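Local coordinates for tailspike protein (Siphovirus 9NA, PDB 3RIQ) that probably binds the lipopolysaccharide of Salmonella and cleaves its O-antigen as an endorhamnosidase, serving as the phage's receptor-recognition tailspike, at residues M85-F97 / V110-P124. Sequence-based numbering, arbitrary orientation.
Sequences MHTKTTPYTVYRF and VLASVAQRLDKGYKP
Lys-120 lays its aliphatic chain across one face of the Tyr-95 ring, CE 3.6 Å from the centroid, while Phe-97 N lies over the opposite face toward the rim; an extended lysine suits this place because its methylenes cover the ring while NZ makes an off-centre cation-pi contact. The phenol OH of Tyr-95 is hydrogen-bonded to Arg-242 NH1. Gln-116 covers a face of Tyr-92, its CG centred over the ring in a CH-pi contact and its amide stacked 18° from the ring plane. The extended glutamine chain carries NE2 to Thr-90 O, 2.9 Å away in a nearly straight bond. The guanidinium of Arg-117 lies between Tyr-95 CB and Ala-115 CB on opposite faces; at its edge NH1 and NH2 both grip Ser-113 O. Thr-93 OG1, set between its backbone N and carbonyl carbon (chi1 66°), accepts from Arg-117 NH2 (3.1 Å) and donates to Lys-120 O (2.9 Å). Gly-121, whose positive phi favours glycine, brings CA within 3.1 Å of Val-94 O. Val-94 CG1 sits over the Tyr-122 ring, whose OH accepts from Arg-96 NE (2.9 Å) in the guanidinium plane and also bonds Asp-128; Asp-128 and Asp-130 form salt bridges with that arginine. Short strands 92-93 and 115-116 form an antiparallel ladder, and Val-94 bridges Tyr-122 beyond it. This excursion leaves the right-handed beta-helix after strand 79-87, with helix 137-140 against Tyr-92 and Pro-124, and strand 211-214 touching Tyr-95 and Lys-120.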
loop_
_atom_site.group_PDB
_atom_site.type_symbol
_atom_site.label_atom_id
_atom_site.label_comp_id
_atom_site.label_asym_id
_atom_site.label_seq_id
_atom_site.Cartn_x
_atom_site.Cartn_y
_atom_site.Cartn_z
ATOM N N MET A 85 1.014 -28.117 19.338
ATOM C CA MET A 85 2.221 -28.647 19.959
ATOM C C MET A 85 2.460 -27.957 21.296
ATOM O O MET A 85 2.696 -26.763 21.334
ATOM C CB MET A 85 3.434 -28.449 19.048
ATOM C CG MET A 85 3.320 -29.087 17.692
ATOM S SD MET A 85 2.829 -30.819 17.661
ATOM C CE MET A 85 4.202 -31.570 18.622
ATOM N N HIS A 86 2.400 -28.715 22.388
ATOM C CA HIS A 86 2.532 -28.169 23.736
ATOM C C HIS A 86 3.713 -28.805 24.497
ATOM O O HIS A 86 3.809 -30.013 24.598
ATOM C CB HIS A 86 1.220 -28.437 24.486
ATOM C CG HIS A 86 1.009 -27.598 25.724
ATOM N ND1 HIS A 86 1.868 -27.632 26.809
ATOM C CD2 HIS A 86 -0.007 -26.764 26.075
ATOM C CE1 HIS A 86 1.418 -26.813 27.749
ATOM N NE2 HIS A 86 0.273 -26.289 27.336
ATOM N N THR A 87 4.597 -27.993 25.038
ATOM C CA THR A 87 5.675 -28.504 25.871
ATOM C C THR A 87 5.168 -29.371 27.050
ATOM O O THR A 87 4.050 -29.147 27.581
ATOM C CB THR A 87 6.543 -27.310 26.394
ATOM O OG1 THR A 87 7.720 -27.843 27.017
ATOM C CG2 THR A 87 5.767 -26.405 27.401
ATOM N N LYS A 88 5.969 -30.338 27.478
ATOM C CA LYS A 88 5.642 -31.073 28.696
ATOM C C LYS A 88 6.187 -30.315 29.928
ATOM O O LYS A 88 5.443 -29.983 30.853
ATOM C CB LYS A 88 6.162 -32.517 28.610
ATOM C CG LYS A 88 5.929 -33.284 29.937
ATOM C CD LYS A 88 6.237 -34.792 29.827
ATOM C CE LYS A 88 7.713 -35.069 29.445
ATOM N NZ LYS A 88 8.076 -36.568 29.351
ATOM N N THR A 89 7.469 -29.991 29.896
ATOM C CA THR A 89 8.133 -29.225 30.958
ATOM C C THR A 89 7.960 -27.727 30.706
ATOM O O THR A 89 8.074 -27.284 29.578
ATOM C CB THR A 89 9.664 -29.544 30.959
ATOM O OG1 THR A 89 9.864 -30.955 31.144
ATOM C CG2 THR A 89 10.393 -28.809 32.088
ATOM N N THR A 90 7.659 -26.954 31.750
ATOM C CA THR A 90 7.543 -25.510 31.627
ATOM C C THR A 90 8.959 -24.921 31.557
ATOM O O THR A 90 9.769 -25.162 32.459
ATOM C CB THR A 90 6.766 -24.905 32.807
ATOM O OG1 THR A 90 5.430 -25.447 32.810
ATOM C CG2 THR A 90 6.713 -23.382 32.672
ATOM N N PRO A 91 9.275 -24.186 30.470
ATOM C CA PRO A 91 10.638 -23.708 30.329
ATOM C C PRO A 91 10.888 -22.435 31.118
ATOM O O PRO A 91 9.942 -21.676 31.366
ATOM C CB PRO A 91 10.714 -23.345 28.845
ATOM C CG PRO A 91 9.299 -22.870 28.511
ATOM C CD PRO A 91 8.444 -23.877 29.281
ATOM N N TYR A 92 12.137 -22.224 31.532
ATOM C CA TYR A 92 12.585 -20.890 31.920
ATOM C C TYR A 92 12.637 -20.034 30.664
ATOM O O TYR A 92 13.190 -20.462 29.640
ATOM C CB TYR A 92 13.991 -20.963 32.552
ATOM C CG TYR A 92 13.973 -21.586 33.927
ATOM C CD1 TYR A 92 13.747 -20.795 35.073
ATOM C CD2 TYR A 92 14.156 -22.956 34.102
ATOM C CE1 TYR A 92 13.733 -21.363 36.358
ATOM C CE2 TYR A 92 14.122 -23.518 35.357
ATOM C CZ TYR A 92 13.906 -22.725 36.483
ATOM O OH TYR A 92 13.895 -23.319 37.733
ATOM N N THR A 93 12.039 -18.839 30.730
ATOM C CA THR A 93 12.121 -17.902 29.615
ATOM C C THR A 93 12.670 -16.574 30.059
ATOM O O THR A 93 12.504 -16.178 31.224
ATOM C CB THR A 93 10.767 -17.658 28.903
ATOM O OG1 THR A 93 9.839 -16.992 29.792
ATOM C CG2 THR A 93 10.184 -18.995 28.395
ATOM N N VAL A 94 13.345 -15.890 29.137
ATOM C CA VAL A 94 13.741 -14.469 29.335
ATOM C C VAL A 94 12.633 -13.539 28.817
ATOM O O VAL A 94 12.067 -13.807 27.748
ATOM C CB VAL A 94 15.139 -14.165 28.686
ATOM C CG1 VAL A 94 15.147 -14.365 27.143
ATOM C CG2 VAL A 94 15.586 -12.736 29.018
ATOM N N TYR A 95 12.268 -12.520 29.602
ATOM C CA TYR A 95 11.199 -11.598 29.244
ATOM C C TYR A 95 11.753 -10.192 29.216
ATOM O O TYR A 95 12.067 -9.612 30.267
ATOM C CB TYR A 95 10.041 -11.719 30.235
ATOM C CG TYR A 95 8.834 -10.888 29.816
ATOM C CD1 TYR A 95 8.173 -11.157 28.620
ATOM C CD2 TYR A 95 8.352 -9.863 30.616
ATOM C CE1 TYR A 95 7.088 -10.394 28.220
ATOM C CE2 TYR A 95 7.223 -9.090 30.234
ATOM C CZ TYR A 95 6.609 -9.372 29.015
ATOM O OH TYR A 95 5.517 -8.657 28.604
ATOM N N ARG A 96 11.910 -9.643 28.016
ATOM C CA ARG A 96 12.719 -8.406 27.858
ATOM C C ARG A 96 11.906 -7.101 27.916
ATOM O O ARG A 96 12.334 -6.095 27.350
ATOM C CB ARG A 96 13.481 -8.463 26.514
ATOM C CG ARG A 96 14.580 -9.542 26.458
ATOM C CD ARG A 96 15.318 -9.537 25.137
ATOM N NE ARG A 96 16.472 -10.443 25.133
ATOM C CZ ARG A 96 17.649 -10.187 25.720
ATOM N NH1 ARG A 96 17.856 -9.029 26.357
ATOM N NH2 ARG A 96 18.632 -11.079 25.668
ATOM N N PHE A 97 10.746 -7.125 28.576
ATOM C CA PHE A 97 9.814 -5.985 28.563
ATOM C C PHE A 97 9.337 -5.611 29.955
ATOM O O PHE A 97 9.232 -6.446 30.845
ATOM C CB PHE A 97 8.633 -6.254 27.600
ATOM C CG PHE A 97 9.109 -6.622 26.222
ATOM C CD1 PHE A 97 9.428 -5.624 25.284
ATOM C CD2 PHE A 97 9.362 -7.970 25.897
ATOM C CE1 PHE A 97 9.952 -5.953 24.035
ATOM C CE2 PHE A 97 9.885 -8.317 24.665
ATOM C CZ PHE A 97 10.192 -7.291 23.721
ATOM N N VAL A 110 17.409 -7.894 33.062
ATOM C CA VAL A 110 17.106 -8.960 32.084
ATOM C C VAL A 110 17.354 -10.342 32.719
ATOM O O VAL A 110 16.499 -11.235 32.676
ATOM C CB VAL A 110 17.894 -8.812 30.779
ATOM C CG1 VAL A 110 17.549 -9.952 29.841
ATOM C CG2 VAL A 110 17.564 -7.483 30.091
ATOM N N LEU A 111 18.523 -10.512 33.326
ATOM C CA LEU A 111 18.810 -11.767 34.046
ATOM C C LEU A 111 17.729 -12.122 35.076
ATOM O O LEU A 111 17.279 -13.290 35.157
ATOM C CB LEU A 111 20.183 -11.698 34.724
ATOM C CG LEU A 111 20.584 -12.946 35.510
ATOM C CD1 LEU A 111 20.743 -14.154 34.597
ATOM C CD2 LEU A 111 21.889 -12.647 36.218
ATOM N N ALA A 112 17.284 -11.120 35.839
ATOM C CA ALA A 112 16.228 -11.328 36.859
ATOM C C ALA A 112 14.829 -11.654 36.285
ATOM O O ALA A 112 13.928 -12.142 37.018
ATOM C CB ALA A 112 16.167 -10.159 37.815
ATOM N N SER A 113 14.636 -11.424 34.979
ATOM C CA SER A 113 13.362 -11.759 34.336
ATOM C C SER A 113 13.267 -13.245 34.009
ATOM O O SER A 113 12.202 -13.715 33.637
ATOM C CB SER A 113 13.182 -10.962 33.034
ATOM O OG SER A 113 13.859 -11.583 31.943
ATOM N N VAL A 114 14.373 -13.979 34.134
ATOM C CA VAL A 114 14.357 -15.403 33.764
ATOM C C VAL A 114 13.569 -16.237 34.791
ATOM O O VAL A 114 13.939 -16.313 35.974
ATOM C CB VAL A 114 15.787 -15.968 33.556
ATOM C CG1 VAL A 114 15.737 -17.521 33.362
ATOM C CG2 VAL A 114 16.492 -15.224 32.431
ATOM N N ALA A 115 12.492 -16.861 34.323
ATOM C CA ALA A 115 11.503 -17.526 35.174
ATOM C C ALA A 115 10.730 -18.533 34.346
ATOM O O ALA A 115 10.595 -18.371 33.121
ATOM C CB ALA A 115 10.540 -16.509 35.785
ATOM N N GLN A 116 10.222 -19.572 34.997
ATOM C CA GLN A 116 9.361 -20.545 34.304
ATOM C C GLN A 116 8.028 -19.947 33.862
ATOM O O GLN A 116 7.267 -19.413 34.679
ATOM C CB GLN A 116 9.128 -21.776 35.189
ATOM C CG GLN A 116 10.339 -22.659 35.223
ATOM C CD GLN A 116 10.124 -23.902 36.060
ATOM O OE1 GLN A 116 10.128 -23.833 37.291
ATOM N NE2 GLN A 116 9.954 -25.049 35.393
ATOM N N ARG A 117 7.760 -20.017 32.562
ATOM C CA ARG A 117 6.528 -19.473 32.005
ATOM C C ARG A 117 6.070 -20.343 30.861
ATOM O O ARG A 117 6.886 -20.906 30.116
ATOM C CB ARG A 117 6.714 -18.032 31.445
ATOM C CG ARG A 117 7.278 -16.994 32.391
ATOM C CD ARG A 117 7.261 -15.633 31.683
ATOM N NE ARG A 117 7.765 -14.594 32.575
ATOM C CZ ARG A 117 9.051 -14.333 32.785
ATOM N NH1 ARG A 117 9.398 -13.351 33.635
ATOM N NH2 ARG A 117 9.985 -15.011 32.142
ATOM N N LEU A 118 4.760 -20.428 30.714
ATOM C CA LEU A 118 4.164 -21.029 29.510
ATOM C C LEU A 118 3.598 -19.987 28.544
ATOM O O LEU A 118 3.209 -20.328 27.415
ATOM C CB LEU A 118 3.016 -21.969 29.911
ATOM C CG LEU A 118 3.368 -23.331 30.532
ATOM C CD1 LEU A 118 2.121 -24.097 30.944
ATOM C CD2 LEU A 118 4.173 -24.115 29.538
ATOM N N ASP A 119 3.484 -18.742 28.994
ATOM C CA ASP A 119 2.707 -17.738 28.231
ATOM C C ASP A 119 3.531 -16.737 27.419
ATOM O O ASP A 119 3.022 -16.186 26.440
ATOM C CB ASP A 119 1.706 -16.985 29.135
ATOM C CG ASP A 119 2.397 -16.178 30.255
ATOM O OD1 ASP A 119 3.434 -16.633 30.779
ATOM O OD2 ASP A 119 1.918 -15.069 30.617
ATOM N N LYS A 120 4.758 -16.438 27.850
ATOM C CA LYS A 120 5.500 -15.332 27.216
ATOM C C LYS A 120 6.996 -15.479 27.510
ATOM O O LYS A 120 7.410 -16.296 28.368
ATOM C CB LYS A 120 4.988 -13.957 27.709
ATOM C CG LYS A 120 5.301 -13.662 29.148
ATOM C CD LYS A 120 4.456 -12.493 29.641
ATOM C CE LYS A 120 4.987 -11.958 30.955
ATOM N NZ LYS A 120 3.962 -11.071 31.614
ATOM N N GLY A 121 7.797 -14.650 26.854
ATOM C CA GLY A 121 9.252 -14.812 26.873
ATOM C C GLY A 121 9.677 -15.986 26.010
ATOM O O GLY A 121 8.847 -16.748 25.533
ATOM N N TYR A 122 10.978 -16.099 25.796
ATOM C CA TYR A 122 11.544 -17.238 25.043
ATOM C C TYR A 122 12.737 -17.824 25.787
ATOM O O TYR A 122 13.312 -17.179 26.672
ATOM C CB TYR A 122 11.928 -16.799 23.605
ATOM C CG TYR A 122 13.014 -15.747 23.564
ATOM C CD1 TYR A 122 14.365 -16.115 23.620
ATOM C CD2 TYR A 122 12.686 -14.380 23.454
ATOM C CE1 TYR A 122 15.394 -15.143 23.586
ATOM C CE2 TYR A 122 13.697 -13.399 23.444
ATOM C CZ TYR A 122 15.045 -13.788 23.510
ATOM O OH TYR A 122 16.030 -12.827 23.480
ATOM N N LYS A 123 13.124 -19.040 25.423
ATOM C CA LYS A 123 14.250 -19.689 26.111
ATOM C C LYS A 123 15.590 -18.977 25.839
ATOM O O LYS A 123 15.952 -18.724 24.703
ATOM C CB LYS A 123 14.366 -21.180 25.767
ATOM C CG LYS A 123 14.460 -21.498 24.290
ATOM C CD LYS A 123 15.492 -22.599 24.018
ATOM C CE LYS A 123 15.297 -23.117 22.615
ATOM N NZ LYS A 123 16.271 -24.228 22.275
ATOM N N PRO A 124 16.336 -18.667 26.893
ATOM C CA PRO A 124 17.634 -18.036 26.706
ATOM C C PRO A 124 18.569 -18.898 25.891
ATOM O O PRO A 124 18.534 -20.138 25.996
ATOM C CB PRO A 124 18.186 -17.926 28.125
ATOM C CG PRO A 124 17.062 -17.968 28.981
ATOM C CD PRO A 124 15.988 -18.803 28.311
#